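Long-range contacts in monosaccharide ABC transporter substrate-binding protein, CUT2 family (Bradyrhizobium sp., PDB 4YHS), which probably binds a monosaccharide or related small solute in the periplasm for uptake by a CUT2-family ABC transporter: residues 64-69 and 97-102; 120-125 and 149-154; 181-186 and 213-218; 70-75 and 295-300. All blocks are in the same frame, centred on the assembly; numbering follows the deposited sequence.

Interactions 1, 2 and 4 gather around one lobe and its ligand cleft, whereas interaction 3 lies about 42 Å from interaction 1 and 40 Å from interaction 2, centre to centre, at the surface of the other lobe. Interactions 1 and 2 join loops that follow neighbouring strands of one sheet and meet through backbone bonds between Ser64 and both Ile121 and Gly123. Interaction 4 begins just after segment 64-69, and its Trp73 packs against residues of interactions 1 and 2. The buried contacts, 2 and 4, combine apolar packing with a single side-chain hydrogen bond each. Interaction 1, partly buried, relies on rings and glycines, while interaction 3 depends mainly on paired strand backbones.

Interaction 1: residues 64-69 and 97-102; sequences SFPHMK and GGYTEL
Tyr99 lays one face of its ring against Pro66 and brings its CE2 side to His67. Beyond CB the ring divides: on one branch CE1 lies 3.6 Å from Pro66 CB, which makes a CH-pi contact 26° off the ring normal. On the other branch CE2 comes 3.6 Å from His67 NE2 at the imidazole edge, the two ring planes 80° apart. At the tip, Tyr99 OH sits 3.7 Å from Pro66 CG and hydrogen-bonds to Asn149 ND2. The contact joins the turns that follow the C-terminal ends of adjacent parallel strands, 60-65 and 90-95, connected through helix 71-87 as a beta-alpha-beta unit; such loops line the cleft of periplasmic binding proteins, and a bis-tris molecule lies about 5 Å from the Tyr99 side chain. The backbones meet where Gly98 N donates to Pro66 O at 2.9 Å. His67 ND1 accepts from Lys69 N (2.9 Å, 166°), which helps set the imidazole's rotation. With an alanine at His67, Lys69 N would probably lose this acceptor and the CE2 side of Tyr99 its neighbour. Further out, one water accepts from Lys69 NZ at 2.8 Å and donates to Gly97 O.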
loop_
_atom_site.group_PDB
_atom_site.type_symbol
_atom_site.label_atom_id
_atom_site.label_comp_id
_atom_site.label_asym_id
_atom_site.label_seq_id
_atom_site.Cartn_x
_atom_site.Cartn_y
_atom_site.Cartn_z
ATOM N N SER A 64 -2.256 7.184 15.006
ATOM C CA SER A 64 -3.591 6.563 15.055
ATOM C C SER A 64 -3.826 5.646 13.852
ATOM O O SER A 64 -3.801 6.091 12.694
ATOM C CB SER A 64 -4.656 7.665 15.118
ATOM O OG SER A 64 -5.969 7.172 14.914
ATOM N N PHE A 65 -3.980 4.355 14.142
ATOM C CA PHE A 65 -4.156 3.316 13.133
ATOM C C PHE A 65 -5.605 2.875 13.100
ATOM O O PHE A 65 -6.304 2.953 14.122
ATOM C CB PHE A 65 -3.292 2.102 13.451
ATOM C CG PHE A 65 -1.899 2.126 12.845
ATOM C CD1 PHE A 65 -1.279 3.290 12.491
ATOM C CD2 PHE A 65 -1.221 0.918 12.648
ATOM C CE1 PHE A 65 0.027 3.249 11.926
ATOM C CE2 PHE A 65 0.038 0.873 12.114
ATOM C CZ PHE A 65 0.667 2.010 11.749
ATOM N N PRO A 66 -6.076 2.411 11.936
ATOM C CA PRO A 66 -7.438 1.865 11.853
ATOM C C PRO A 66 -7.608 0.572 12.659
ATOM O O PRO A 66 -8.697 0.307 13.193
ATOM C CB PRO A 66 -7.611 1.600 10.355
ATOM C CG PRO A 66 -6.216 1.402 9.845
ATOM C CD PRO A 66 -5.357 2.318 10.660
ATOM N N HIS A 67 -6.527 -0.201 12.753
ATOM C CA HIS A 67 -6.520 -1.524 13.377
ATOM C C HIS A 67 -5.087 -2.061 13.305
ATOM O O HIS A 67 -4.204 -1.416 12.728
ATOM C CB HIS A 67 -7.501 -2.473 12.685
ATOM C CG HIS A 67 -7.151 -2.803 11.261
ATOM N ND1 HIS A 67 -6.094 -3.618 10.915
ATOM C CD2 HIS A 67 -7.734 -2.427 10.095
ATOM C CE1 HIS A 67 -6.039 -3.733 9.596
ATOM N NE2 HIS A 67 -7.029 -3.025 9.077
HETATM N N MSE A 68 -4.869 -3.249 13.850
HETATM C CA MSE A 68 -3.576 -3.945 13.767
HETATM C C MSE A 68 -3.857 -5.402 13.484
HETATM O O MSE A 68 -3.292 -6.305 14.117
HETATM C CB MSE A 68 -2.777 -3.791 15.076
HETATM C CG MSE A 68 -1.350 -4.250 15.003
HETATM SE SE MSE A 68 -0.345 -2.903 13.997
HETATM C CE MSE A 68 -0.307 -1.465 15.322
ATOM N N LYS A 69 -4.757 -5.626 12.544
ATOM C CA LYS A 69 -5.294 -6.965 12.269
ATOM C C LYS A 69 -4.604 -7.738 11.161
ATOM O O LYS A 69 -4.803 -8.951 11.045
ATOM C CB LYS A 69 -6.787 -6.865 11.923
ATOM C CG LYS A 69 -7.610 -6.488 13.124
ATOM C CD LYS A 69 -8.989 -5.908 12.758
ATOM C CE LYS A 69 -9.945 -6.989 12.449
ATOM N NZ LYS A 69 -11.193 -6.459 11.811
ATOM N N GLY A 97 -9.193 -0.793 16.315
ATOM C CA GLY A 97 -9.743 -2.129 16.323
ATOM C C GLY A 97 -10.527 -2.562 15.093
ATOM O O GLY A 97 -11.025 -3.672 15.056
ATOM N N GLY A 98 -10.587 -1.741 14.054
ATOM C CA GLY A 98 -11.292 -2.156 12.854
ATOM C C GLY A 98 -11.875 -1.004 12.076
ATOM O O GLY A 98 -12.091 0.074 12.626
ATOM N N TYR A 99 -12.136 -1.230 10.794
ATOM C CA TYR A 99 -12.706 -0.185 9.953
ATOM C C TYR A 99 -14.174 0.124 10.274
ATOM O O TYR A 99 -14.746 1.072 9.730
ATOM C CB TYR A 99 -12.531 -0.557 8.478
ATOM C CG TYR A 99 -11.170 -0.175 7.916
ATOM C CD1 TYR A 99 -10.810 1.159 7.774
ATOM C CD2 TYR A 99 -10.257 -1.144 7.529
ATOM C CE1 TYR A 99 -9.565 1.515 7.275
ATOM C CE2 TYR A 99 -8.995 -0.799 7.012
ATOM C CZ TYR A 99 -8.667 0.538 6.896
ATOM O OH TYR A 99 -7.451 0.923 6.417
ATOM N N THR A 100 -14.781 -0.630 11.189
ATOM C CA THR A 100 -16.096 -0.290 11.680
ATOM C C THR A 100 -16.038 0.778 12.790
ATOM O O THR A 100 -17.066 1.235 13.298
ATOM C CB THR A 100 -16.827 -1.534 12.258
ATOM O OG1 THR A 100 -15.982 -2.182 13.215
ATOM C CG2 THR A 100 -17.164 -2.519 11.147
ATOM N N GLU A 101 -14.833 1.168 13.170
ATOM C CA GLU A 101 -14.637 1.879 14.437
ATOM C C GLU A 101 -14.217 3.339 14.277
ATOM O O GLU A 101 -13.362 3.818 15.021
ATOM C CB GLU A 101 -13.594 1.142 15.289
ATOM C CG GLU A 101 -13.965 -0.316 15.577
ATOM C CD GLU A 101 -15.305 -0.442 16.242
ATOM O OE1 GLU A 101 -15.458 0.088 17.367
ATOM O OE2 GLU A 101 -16.226 -1.028 15.627
ATOM N N LEU A 102 -14.856 4.063 13.361
ATOM C CA LEU A 102 -14.549 5.475 13.180
ATOM C C LEU A 102 -14.687 6.260 14.502
ATOM O O LEU A 102 -13.841 7.075 14.816
ATOM C CB LEU A 102 -15.447 6.088 12.112
ATOM C CG LEU A 102 -15.330 7.606 11.922
ATOM C CD1 LEU A 102 -13.998 7.985 11.337
ATOM C CD2 LEU A 102 -16.457 8.138 11.064
HETATM O O HOH W 1 -12.477 -5.641 14.114
#

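Interaction 2: residues 120-125 and 149-154; sequences VIIGAI and NGISSP
A chi1 of -76° places CG of Asn149 anti to its carbonyl carbon, and from there the amide swings ND2 over to Ala124 O. Ile151 uses a similar first torsion, with CG1 beside its own backbone N (chi1 -66°), and the extended branch beyond carries CD1 toward the end of strand 119-122. The polar link is a hydrogen bond from Asn149 ND2 to Ala124 O, 2.8 Å long with an angle of 153° at the hydrogen; the donor stands well above the carbonyl plane instead of lying on a lone pair. Through its link with Tyr99 the same amide ties in a further loop beside the cleft, its side chain about 6 Å from the bound bis-tris. The apolar half is tight: Ala124 CB presses on Ile151 CG1 at 3.4 Å, closer than usual van der Waals contact. Ile151 CD1 continues to Ile122 CG2 at 4.1 Å, the two isoleucine side chains crossing at about a right angle, with Leu130 and Ile134 adding to the apolar surroundings. Strands 119-122 and 144-147 are parallel neighbours in the sheet, and the segments diverge just past their C-terminal ends. Water takes over where the peptides part: one molecule accepts from Ala124 N at 2.9 Å and from Gly150 N at 3.3 Å, and another donates to Gly150 O at 3.1 Å and weakly to Ala124 O. With no direct peptide-to-peptide bond across the contact, the polar link of Ala124 to Asn149 and Gly150 probably depends on the amide and on water, while the apolar packing of Ala124 on Ile151 sets the spacing.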
loop_
_atom_site.group_PDB
_atom_site.type_symbol
_atom_site.label_atom_id
_atom_site.label_comp_id
_atom_site.label_asym_id
_atom_site.label_seq_id
_atom_site.Cartn_x
_atom_site.Cartn_y
_atom_site.Cartn_z
ATOM N N VAL A 120 0.249 14.598 15.028
ATOM C CA VAL A 120 -0.615 13.439 14.878
ATOM C C VAL A 120 -0.463 12.833 13.469
ATOM O O VAL A 120 -0.639 13.521 12.474
ATOM C CB VAL A 120 -2.097 13.808 15.148
ATOM C CG1 VAL A 120 -2.976 12.586 14.961
ATOM C CG2 VAL A 120 -2.264 14.359 16.574
ATOM N N ILE A 121 -0.145 11.543 13.403
ATOM C CA ILE A 121 -0.049 10.793 12.161
ATOM C C ILE A 121 -1.254 9.861 12.119
ATOM O O ILE A 121 -1.469 9.122 13.045
ATOM C CB ILE A 121 1.299 10.022 12.109
ATOM C CG1 ILE A 121 2.454 11.028 12.089
ATOM C CG2 ILE A 121 1.390 9.108 10.910
ATOM C CD1 ILE A 121 3.811 10.370 12.337
ATOM N N ILE A 122 -2.050 9.932 11.058
ATOM C CA ILE A 122 -3.332 9.219 10.994
ATOM C C ILE A 122 -3.450 8.306 9.776
ATOM O O ILE A 122 -3.292 8.753 8.646
ATOM C CB ILE A 122 -4.518 10.201 10.923
ATOM C CG1 ILE A 122 -4.541 11.154 12.102
ATOM C CG2 ILE A 122 -5.861 9.457 10.895
ATOM C CD1 ILE A 122 -5.652 12.190 12.006
ATOM N N GLY A 123 -3.774 7.038 10.031
ATOM C CA GLY A 123 -4.260 6.130 9.012
ATOM C C GLY A 123 -5.771 6.094 9.144
ATOM O O GLY A 123 -6.313 5.397 10.003
ATOM N N ALA A 124 -6.452 6.869 8.297
ATOM C CA ALA A 124 -7.853 7.198 8.520
ATOM C C ALA A 124 -8.814 6.078 8.163
ATOM O O ALA A 124 -8.705 5.466 7.102
ATOM C CB ALA A 124 -8.212 8.433 7.745
ATOM N N ILE A 125 -9.796 5.852 9.040
ATOM C CA ILE A 125 -10.804 4.853 8.764
ATOM C C ILE A 125 -11.702 5.309 7.596
ATOM O O ILE A 125 -12.167 4.491 6.821
ATOM C CB ILE A 125 -11.632 4.550 10.046
ATOM C CG1 ILE A 125 -10.834 3.580 10.932
ATOM C CG2 ILE A 125 -13.006 3.968 9.706
ATOM C CD1 ILE A 125 -11.399 3.386 12.353
ATOM N N ASN A 149 -3.975 5.985 3.748
ATOM C CA ASN A 149 -5.353 5.842 3.258
ATOM C C ASN A 149 -5.937 7.029 2.502
ATOM O O ASN A 149 -6.706 6.829 1.562
ATOM C CB ASN A 149 -6.303 5.523 4.412
ATOM C CG ASN A 149 -6.193 4.112 4.863
ATOM O OD1 ASN A 149 -5.615 3.274 4.170
ATOM N ND2 ASN A 149 -6.785 3.813 6.018
ATOM N N GLY A 150 -5.602 8.247 2.906
ATOM C CA GLY A 150 -6.081 9.430 2.208
ATOM C C GLY A 150 -7.218 10.076 2.955
ATOM O O GLY A 150 -8.245 9.461 3.238
ATOM N N ILE A 151 -6.997 11.328 3.299
ATOM C CA ILE A 151 -7.943 12.163 4.027
ATOM C C ILE A 151 -8.270 13.390 3.202
ATOM O O ILE A 151 -7.359 14.004 2.634
ATOM C CB ILE A 151 -7.333 12.579 5.391
ATOM C CG1 ILE A 151 -7.169 11.345 6.287
ATOM C CG2 ILE A 151 -8.142 13.663 6.089
ATOM C CD1 ILE A 151 -6.206 11.605 7.430
ATOM N N SER A 152 -9.550 13.766 3.148
ATOM C CA SER A 152 -9.986 14.904 2.306
ATOM C C SER A 152 -9.915 16.251 3.038
ATOM O O SER A 152 -10.052 17.315 2.430
ATOM C CB SER A 152 -11.399 14.646 1.771
ATOM O OG SER A 152 -12.395 14.847 2.754
ATOM N N SER A 153 -9.667 16.223 4.344
ATOM C CA SER A 153 -9.523 17.470 5.093
ATOM C C SER A 153 -8.471 18.403 4.497
ATOM O O SER A 153 -7.362 17.969 4.207
ATOM C CB SER A 153 -9.119 17.199 6.549
ATOM O OG SER A 153 -8.833 18.440 7.189
ATOM N N PRO A 154 -8.809 19.675 4.312
ATOM C CA PRO A 154 -7.796 20.651 3.879
ATOM C C PRO A 154 -6.755 21.000 4.931
ATOM O O PRO A 154 -5.778 21.664 4.601
ATOM C CB PRO A 154 -8.638 21.883 3.563
ATOM C CG PRO A 154 -9.782 21.773 4.463
ATOM C CD PRO A 154 -10.127 20.321 4.490
HETATM O O HOH W 2 -5.011 8.222 6.149
HETATM O O HOH W 3 -9.683 6.835 4.215
#

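Interaction 3: residues 181-186 and 213-218; sequences AGTPEV and GSAIKV
Glu185 and Lys217 run side by side, pointing the same way, yet form no salt bridge: Glu185 OE2 lies 6.3 Å from Lys217 NZ. The carboxylate instead is pressed close against the aliphatic root of the lysine, with Glu185 OE2 a tight 3.0 Å from Lys217 CB. Glu185 has CG anti to its backbone N and stays extended, whereas the lysine chain bends at chi2 (63°) and carries its ammonium away; any attraction between the charges is probably modest. The backbones do the joining. Val186 pairs with Ile216 in a parallel bridge and uses both its peptide groups: Val186 N donates to Ala215 O at 3.2 Å, and Lys217 N donates to Val186 O at 2.9 Å, almost straight at 178°. Ala215 O also receives a CA-H...O contact from Glu185 CA at 3.3 Å. On one face of the sheet Val186 CG2 and Ile216 CG1 are 4.3 Å apart, and Ile216 packs on Leu175 and Ala176 of helix 164-178. Before the strands pair, the loop from Ala181 to Pro184 curls round Ala215, whose CB meets Thr183 O at 3.1 Å. Ser214 OG, which also hydrogen-bonds to Val211 O, accepts from Ile216 N in an ST turn that shapes the entry to strand 216-218. A water accepts from Ala181 N at 2.9 Å and donates weakly to Gly213 O. Strand 216-218 is an outermost strand of the parallel four-stranded sheet, and helix 198-211 links it to strand 186-191: a beta-alpha-beta crossover, characteristic of the Rossmann-like lobes of periplasmic binding proteins, here far from the ligand cleft.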
loop_
_atom_site.group_PDB
_atom_site.type_symbol
_atom_site.label_atom_id
_atom_site.label_comp_id
_atom_site.label_asym_id
_atom_site.label_seq_id
_atom_site.Cartn_x
_atom_site.Cartn_y
_atom_site.Cartn_z
ATOM N N ALA A 181 2.094 -5.521 -28.650
ATOM C CA ALA A 181 1.276 -5.526 -29.847
ATOM C C ALA A 181 1.995 -6.268 -30.966
ATOM O O ALA A 181 3.199 -6.099 -31.157
ATOM C CB ALA A 181 0.954 -4.112 -30.259
ATOM N N GLY A 182 1.256 -7.115 -31.673
ATOM C CA GLY A 182 1.815 -7.884 -32.767
ATOM C C GLY A 182 2.248 -9.287 -32.389
ATOM O O GLY A 182 2.502 -10.113 -33.274
ATOM N N THR A 183 2.362 -9.564 -31.092
ATOM C CA THR A 183 2.663 -10.916 -30.639
ATOM C C THR A 183 1.344 -11.645 -30.357
ATOM O O THR A 183 0.280 -11.021 -30.336
ATOM C CB THR A 183 3.576 -10.911 -29.401
ATOM O OG1 THR A 183 2.864 -10.425 -28.256
ATOM C CG2 THR A 183 4.806 -10.024 -29.652
ATOM N N PRO A 184 1.404 -12.973 -30.163
ATOM C CA PRO A 184 0.164 -13.755 -30.069
ATOM C C PRO A 184 -0.757 -13.313 -28.932
ATOM O O PRO A 184 -0.269 -12.970 -27.869
ATOM C CB PRO A 184 0.664 -15.182 -29.816
ATOM C CG PRO A 184 2.077 -15.198 -30.282
ATOM C CD PRO A 184 2.599 -13.821 -30.003
ATOM N N GLU A 185 -2.067 -13.340 -29.157
ATOM C CA GLU A 185 -3.033 -12.964 -28.120
ATOM C C GLU A 185 -2.910 -13.922 -26.929
ATOM O O GLU A 185 -2.788 -15.132 -27.126
ATOM C CB GLU A 185 -4.472 -12.977 -28.679
ATOM C CG GLU A 185 -5.560 -12.757 -27.603
ATOM C CD GLU A 185 -6.952 -12.476 -28.183
ATOM O OE1 GLU A 185 -7.068 -12.397 -29.416
ATOM O OE2 GLU A 185 -7.933 -12.328 -27.408
ATOM N N VAL A 186 -2.921 -13.375 -25.708
ATOM C CA VAL A 186 -2.934 -14.161 -24.473
ATOM C C VAL A 186 -4.049 -13.654 -23.600
ATOM O O VAL A 186 -4.320 -12.454 -23.572
ATOM C CB VAL A 186 -1.598 -14.096 -23.691
ATOM C CG1 VAL A 186 -0.473 -14.731 -24.497
ATOM C CG2 VAL A 186 -1.248 -12.647 -23.311
ATOM N N GLY A 213 -3.685 -1.679 -26.006
ATOM C CA GLY A 213 -2.747 -1.614 -27.110
ATOM C C GLY A 213 -1.682 -2.699 -27.102
ATOM O O GLY A 213 -0.691 -2.585 -27.821
ATOM N N SER A 214 -1.872 -3.742 -26.295
ATOM C CA SER A 214 -0.934 -4.868 -26.264
ATOM C C SER A 214 -1.639 -6.118 -26.759
ATOM O O SER A 214 -2.828 -6.055 -27.089
ATOM C CB SER A 214 -0.390 -5.088 -24.852
ATOM O OG SER A 214 -1.379 -5.638 -24.005
ATOM N N ALA A 215 -0.927 -7.250 -26.803
ATOM C CA ALA A 215 -1.551 -8.520 -27.213
ATOM C C ALA A 215 -2.374 -9.182 -26.082
ATOM O O ALA A 215 -2.954 -10.263 -26.266
ATOM C CB ALA A 215 -0.476 -9.485 -27.739
ATOM N N ILE A 216 -2.464 -8.507 -24.937
ATOM C CA ILE A 216 -3.281 -8.977 -23.829
ATOM C C ILE A 216 -4.757 -8.783 -24.123
ATOM O O ILE A 216 -5.195 -7.690 -24.508
ATOM C CB ILE A 216 -2.948 -8.234 -22.510
ATOM C CG1 ILE A 216 -1.517 -8.552 -22.047
ATOM C CG2 ILE A 216 -3.951 -8.590 -21.429
ATOM C CD1 ILE A 216 -0.967 -7.509 -21.125
ATOM N N LYS A 217 -5.519 -9.853 -23.930
ATOM C CA LYS A 217 -6.971 -9.774 -23.896
ATOM C C LYS A 217 -7.400 -10.030 -22.446
ATOM O O LYS A 217 -7.047 -11.055 -21.872
ATOM C CB LYS A 217 -7.592 -10.789 -24.860
ATOM C CG LYS A 217 -9.102 -11.065 -24.631
ATOM C CD LYS A 217 -9.981 -9.836 -24.836
ATOM C CE LYS A 217 -11.404 -10.066 -24.350
ATOM N NZ LYS A 217 -12.245 -8.823 -24.443
ATOM N N VAL A 218 -8.147 -9.096 -21.866
ATOM C CA VAL A 218 -8.659 -9.269 -20.518
ATOM C C VAL A 218 -10.117 -9.729 -20.563
ATOM O O VAL A 218 -10.967 -9.134 -21.245
ATOM C CB VAL A 218 -8.535 -7.970 -19.707
ATOM C CG1 VAL A 218 -8.849 -8.217 -18.284
ATOM C CG2 VAL A 218 -7.152 -7.416 -19.811
HETATM O O HOH W 4 2.573 -3.064 -27.142
#

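Interaction 4: residues 70-75 and 295-300; sequences DAYWLG and PADSMV
The first turn of helix 71-87 meets the start of helix 299-314, with Gly75 CA and Val300 CA 5.0 Å apart. Val300 CG2 touches Gly75 O at 3.4 Å, and the absence of a side chain at Gly75 leaves room for Met299, a selenomethionine. Tyr72, its CG anti to the backbone N (chi1 -173°), extends across to the other segment. Tyr72 OH donates to Asp297 OD2 at 2.6 Å, on the carboxylate's syn lone pair; OD2 lies at the ring edge, ring and carboxylate planes 45° apart. Over one face comes Met299: its CG is 3.9 Å from the centroid of the Tyr72 ring and nearly on the normal, while Met299 CB lies 3.5 Å from Tyr72 CZ. The bent chain brings Met299 CE to Tyr72 CD2 at 3.6 Å, and SE makes a distant Met-aromatic contact above the same face. A phenylalanine in place of Tyr72 keeps the ring, but Asp297 OD2 would probably lose this donor and the ring tip its tether. Asp70 N-caps helix 71-87 through Trp73 N. With bis-tris about 4 Å from the Tyr72 side chain, the contact probably borders the interlobe cleft in which periplasmic binding proteins hold their ligands.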
loop_
_atom_site.group_PDB
_atom_site.type_symbol
_atom_site.label_atom_id
_atom_site.label_comp_id
_atom_site.label_asym_id
_atom_site.label_seq_id
_atom_site.Cartn_x
_atom_site.Cartn_y
_atom_site.Cartn_z
ATOM N N ASP A 70 -3.799 -7.070 10.340
ATOM C CA ASP A 70 -3.166 -7.779 9.228
ATOM C C ASP A 70 -1.708 -7.399 9.066
ATOM O O ASP A 70 -1.199 -6.528 9.764
ATOM C CB ASP A 70 -3.931 -7.538 7.901
ATOM C CG ASP A 70 -4.017 -6.064 7.488
ATOM O OD1 ASP A 70 -3.269 -5.212 8.013
ATOM O OD2 ASP A 70 -4.837 -5.746 6.579
ATOM N N ALA A 71 -1.046 -8.063 8.118
ATOM C CA ALA A 71 0.386 -7.885 7.924
ATOM C C ALA A 71 0.676 -6.489 7.384
ATOM O O ALA A 71 1.725 -5.908 7.660
ATOM C CB ALA A 71 0.924 -8.934 6.987
ATOM N N TYR A 72 -0.251 -5.981 6.578
ATOM C CA TYR A 72 -0.088 -4.680 5.971
ATOM C C TYR A 72 0.108 -3.616 7.055
ATOM O O TYR A 72 1.102 -2.898 7.044
ATOM C CB TYR A 72 -1.293 -4.321 5.089
ATOM C CG TYR A 72 -1.050 -3.037 4.308
ATOM C CD1 TYR A 72 -1.319 -1.783 4.861
ATOM C CD2 TYR A 72 -0.536 -3.089 3.018
ATOM C CE1 TYR A 72 -1.062 -0.611 4.148
ATOM C CE2 TYR A 72 -0.306 -1.931 2.288
ATOM C CZ TYR A 72 -0.581 -0.693 2.860
ATOM O OH TYR A 72 -0.340 0.471 2.157
ATOM N N TRP A 73 -0.825 -3.507 7.993
ATOM C CA TRP A 73 -0.699 -2.492 9.038
ATOM C C TRP A 73 0.398 -2.845 10.042
ATOM O O TRP A 73 1.003 -1.945 10.627
ATOM C CB TRP A 73 -2.081 -2.238 9.699
ATOM C CG TRP A 73 -2.891 -1.461 8.697
ATOM C CD1 TRP A 73 -3.755 -1.959 7.757
ATOM C CD2 TRP A 73 -2.836 -0.045 8.468
ATOM N NE1 TRP A 73 -4.251 -0.940 6.982
ATOM C CE2 TRP A 73 -3.708 0.244 7.405
ATOM C CE3 TRP A 73 -2.138 1.003 9.064
ATOM C CZ2 TRP A 73 -3.894 1.540 6.922
ATOM C CZ3 TRP A 73 -2.339 2.312 8.572
ATOM C CH2 TRP A 73 -3.208 2.554 7.535
ATOM N N LEU A 74 0.727 -4.129 10.199
ATOM C CA LEU A 74 1.923 -4.476 10.957
ATOM C C LEU A 74 3.171 -3.906 10.278
ATOM O O LEU A 74 4.087 -3.423 10.928
ATOM C CB LEU A 74 2.020 -5.996 11.114
ATOM C CG LEU A 74 3.041 -6.566 12.091
ATOM C CD1 LEU A 74 2.714 -6.132 13.520
ATOM C CD2 LEU A 74 3.070 -8.109 11.975
ATOM N N GLY A 75 3.223 -3.972 8.956
ATOM C CA GLY A 75 4.301 -3.338 8.212
ATOM C C GLY A 75 4.383 -1.828 8.403
ATOM O O GLY A 75 5.462 -1.262 8.613
ATOM N N PRO A 295 3.080 -5.929 -7.437
ATOM C CA PRO A 295 3.715 -4.654 -7.074
ATOM C C PRO A 295 3.851 -4.504 -5.565
ATOM O O PRO A 295 3.044 -5.059 -4.810
ATOM C CB PRO A 295 2.752 -3.612 -7.611
ATOM C CG PRO A 295 1.422 -4.252 -7.512
ATOM C CD PRO A 295 1.668 -5.735 -7.841
ATOM N N ALA A 296 4.849 -3.740 -5.142
ATOM C CA ALA A 296 4.981 -3.404 -3.733
ATOM C C ALA A 296 4.834 -1.906 -3.582
ATOM O O ALA A 296 5.443 -1.155 -4.343
ATOM C CB ALA A 296 6.306 -3.873 -3.197
ATOM N N ASP A 297 4.060 -1.483 -2.595
ATOM C CA ASP A 297 3.918 -0.036 -2.293
ATOM C C ASP A 297 4.831 0.402 -1.164
ATOM O O ASP A 297 4.807 1.570 -0.749
ATOM C CB ASP A 297 2.466 0.345 -1.969
ATOM C CG ASP A 297 1.989 -0.131 -0.598
ATOM O OD1 ASP A 297 2.597 -1.031 -0.010
ATOM O OD2 ASP A 297 0.952 0.378 -0.151
ATOM N N SER A 298 5.694 -0.506 -0.742
ATOM C CA SER A 298 6.654 -0.197 0.323
ATOM C C SER A 298 5.925 0.456 1.511
ATOM O O SER A 298 6.258 1.580 1.936
ATOM C CB SER A 298 7.769 0.738 -0.186
ATOM O OG SER A 298 8.576 0.120 -1.160
HETATM N N MSE A 299 4.902 -0.217 2.033
HETATM C CA MSE A 299 4.090 0.391 3.103
HETATM C C MSE A 299 4.882 0.672 4.370
HETATM O O MSE A 299 4.558 1.593 5.123
HETATM C CB MSE A 299 2.867 -0.484 3.433
HETATM C CG MSE A 299 2.996 -1.565 4.494
HETATM SE SE MSE A 299 4.135 -3.060 3.933
HETATM C CE MSE A 299 2.911 -4.084 2.758
ATOM N N VAL A 300 5.933 -0.092 4.603
ATOM C CA VAL A 300 6.836 0.215 5.715
ATOM C C VAL A 300 7.425 1.637 5.579
ATOM O O VAL A 300 7.424 2.439 6.537
ATOM C CB VAL A 300 8.002 -0.797 5.801
ATOM C CG1 VAL A 300 8.941 -0.421 6.900
ATOM C CG2 VAL A 300 7.517 -2.220 6.018
#